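Local coordinates for protein cephalosporin acylase (PDB 2NLZ) that is a probable cephalosporin acylase of the gamma-glutamyltranspeptidase family of Ntn hydrolases, expected to cleave or transfer amide-linked acyl groups, at residues P120-G124 / S218-G222. The protein carries 1 engineered substitution. Sequence-based numbering, arbitrary orientation.
Sequences PGAPG and SFYRG
Pro123 lies over one face of the Phe219 ring in a CH-pi contact, its CG almost directly above the ring centre at 3.7 Å from the centroid, while Pro120 meets the rim of the same ring, CB to CZ at 3.6 Å. With its CG anti to the backbone N (chi1 -170°), Phe219 carries its ring under Pro123 and turns the CZ-CE2 rim to Pro120. The neighbouring Tyr220 ring has Phe219 CD2 over one face and the backbone N of Gly124 at its edge, in plane; Tyr247 also packs against this ring. Tyr220 OH donates to Pro120 O at 2.7 Å, tilted 18° from the carbonyl plane, and accepts from Gly124 N at 2.9 Å, with an N-H...O angle of 152°. A phenylalanine in place of Tyr220 would probably keep much of the ring packing but leave the buried Pro120 carbonyl and Gly124 amide without this shared partner. The contact thus joins the weakly bonded helix 217-221 to the N-terminal region of helix 122-133 in this gamma-glutamyltranspeptidase-family (Ntn hydrolase clan) protein. Because the hydroxyl both gives and takes a hydrogen bond, it ties the Pro120 carbonyl to the Gly124 amide within otherwise apolar proline-aromatic packing.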
ATOM      1  N   PRO D 120     -14.890  40.170  18.450  1.00 26.93           N
ATOM      2  CA  PRO D 120     -13.637  39.634  17.943  1.00 26.35           C
ATOM      3  C   PRO D 120     -12.491  39.957  18.887  1.00 28.59           C
ATOM      4  O   PRO D 120     -12.137  41.119  19.039  1.00 28.97           O
ATOM      5  CB  PRO D 120     -13.442  40.392  16.626  1.00 24.84           C
ATOM      6  CG  PRO D 120     -14.778  40.862  16.245  1.00 22.12           C
ATOM      7  CD  PRO D 120     -15.466  41.166  17.532  1.00 24.60           C
ATOM      8  N   GLY D 121     -11.918  38.931  19.510  1.00 30.48           N
ATOM      9  CA  GLY D 121     -10.828  39.125  20.464  1.00 23.64           C
ATOM     10  C   GLY D 121      -9.391  39.118  19.944  1.00 31.18           C
ATOM     11  O   GLY D 121      -8.459  39.514  20.660  1.00 30.57           O
ATOM     12  N   ALA D 122      -9.206  38.675  18.702  1.00 27.15           N
ATOM     13  CA  ALA D 122      -7.870  38.468  18.137  1.00 24.73           C
ATOM     14  C   ALA D 122      -7.005  39.723  17.991  1.00 29.73           C
ATOM     15  O   ALA D 122      -5.841  39.696  18.394  1.00 30.45           O
ATOM     16  CB  ALA D 122      -7.932  37.683  16.810  1.00 28.71           C
ATOM     17  N   PRO D 123      -7.548  40.819  17.416  1.00 27.99           N
ATOM     18  CA  PRO D 123      -6.686  42.000  17.328  1.00 24.70           C
ATOM     19  C   PRO D 123      -6.133  42.469  18.681  1.00 29.96           C
ATOM     20  O   PRO D 123      -4.967  42.852  18.763  1.00 31.55           O
ATOM     21  CB  PRO D 123      -7.600  43.058  16.709  1.00 24.88           C
ATOM     22  CG  PRO D 123      -8.617  42.285  15.975  1.00 21.26           C
ATOM     23  CD  PRO D 123      -8.870  41.077  16.815  1.00 21.71           C
ATOM     24  N   GLY D 124      -6.950  42.403  19.727  1.00 31.08           N
ATOM     25  CA  GLY D 124      -6.500  42.750  21.077  1.00 36.81           C
ATOM     26  C   GLY D 124      -5.456  41.782  21.595  1.00 37.90           C
ATOM     27  O   GLY D 124      -4.484  42.185  22.251  1.00 39.73           O
ATOM     28  N   SER D 218      -7.847  51.150  17.859  1.00 40.37           N
ATOM     29  CA  SER D 218      -8.796  51.607  16.855  1.00 38.91           C
ATOM     30  C   SER D 218      -9.924  50.618  16.638  1.00 42.41           C
ATOM     31  O   SER D 218     -11.038  51.019  16.310  1.00 46.28           O
ATOM     32  CB  SER D 218      -8.086  51.844  15.532  1.00 41.39           C
ATOM     33  OG  SER D 218      -9.023  51.984  14.486  1.00 47.31           O
ATOM     34  N   PHE D 219      -9.621  49.332  16.823  1.00 44.27           N
ATOM     35  CA  PHE D 219     -10.575  48.243  16.609  1.00 38.64           C
ATOM     36  C   PHE D 219     -11.659  48.198  17.684  1.00 41.55           C
ATOM     37  O   PHE D 219     -12.817  47.924  17.380  1.00 42.77           O
ATOM     38  CB  PHE D 219      -9.829  46.908  16.560  1.00 35.80           C
ATOM     39  CG  PHE D 219     -10.674  45.736  16.117  1.00 28.43           C
ATOM     40  CD1 PHE D 219     -10.860  45.468  14.765  1.00 29.20           C
ATOM     41  CD2 PHE D 219     -11.246  44.874  17.052  1.00 26.74           C
ATOM     42  CE1 PHE D 219     -11.628  44.377  14.342  1.00 19.37           C
ATOM     43  CE2 PHE D 219     -12.012  43.790  16.648  1.00 32.35           C
ATOM     44  CZ  PHE D 219     -12.201  43.540  15.281  1.00 30.80           C
ATOM     45  N   TYR D 220     -11.281  48.473  18.932  1.00 41.60           N
ATOM     46  CA  TYR D 220     -12.186  48.304  20.076  1.00 47.85           C
ATOM     47  C   TYR D 220     -12.796  49.588  20.636  1.00 54.08           C
ATOM     48  O   TYR D 220     -13.978  49.623  20.984  1.00 57.02           O
ATOM     49  CB  TYR D 220     -11.466  47.571  21.196  1.00 45.66           C
ATOM     50  CG  TYR D 220     -11.037  46.190  20.813  1.00 42.98           C
ATOM     51  CD1 TYR D 220     -11.958  45.157  20.751  1.00 44.62           C
ATOM     52  CD2 TYR D 220      -9.708  45.914  20.511  1.00 36.02           C
ATOM     53  CE1 TYR D 220     -11.571  43.888  20.398  1.00 39.98           C
ATOM     54  CE2 TYR D 220      -9.311  44.648  20.162  1.00 40.08           C
ATOM     55  CZ  TYR D 220     -10.245  43.631  20.108  1.00 43.96           C
ATOM     56  OH  TYR D 220      -9.860  42.351  19.764  1.00 44.82           O
ATOM     57  N   ARG D 221     -11.983  50.633  20.743  1.00 59.91           N
ATOM     58  CA  ARG D 221     -12.444  51.899  21.299  1.00 61.03           C
ATOM     59  C   ARG D 221     -11.919  53.077  20.478  1.00 58.36           C
ATOM     60  O   ARG D 221     -11.534  54.113  21.019  1.00 61.54           O
ATOM     61  CB  ARG D 221     -12.077  52.005  22.786  1.00 64.02           C
ATOM     62  CG  ARG D 221     -10.655  51.604  23.130  1.00 70.68           C
ATOM     63  CD  ARG D 221     -10.549  51.136  24.573  1.00 76.39           C
ATOM     64  NE  ARG D 221     -10.785  49.703  24.692  1.00 82.57           N
ATOM     65  CZ  ARG D 221      -9.829  48.781  24.724  1.00 81.90           C
ATOM     66  NH1 ARG D 221      -8.555  49.125  24.650  1.00 84.58           N
ATOM     67  NH2 ARG D 221     -10.150  47.506  24.834  1.00 91.29           N
ATOM     68  N   GLY D 222     -11.924  52.900  19.158  1.00 54.09           N
ATOM     69  CA  GLY D 222     -11.448  53.914  18.233  1.00 52.59           C
ATOM     70  C   GLY D 222     -12.327  53.992  17.008  1.00 53.41           C
ATOM     71  O   GLY D 222     -13.530  53.730  17.083  1.00 47.81           O
TER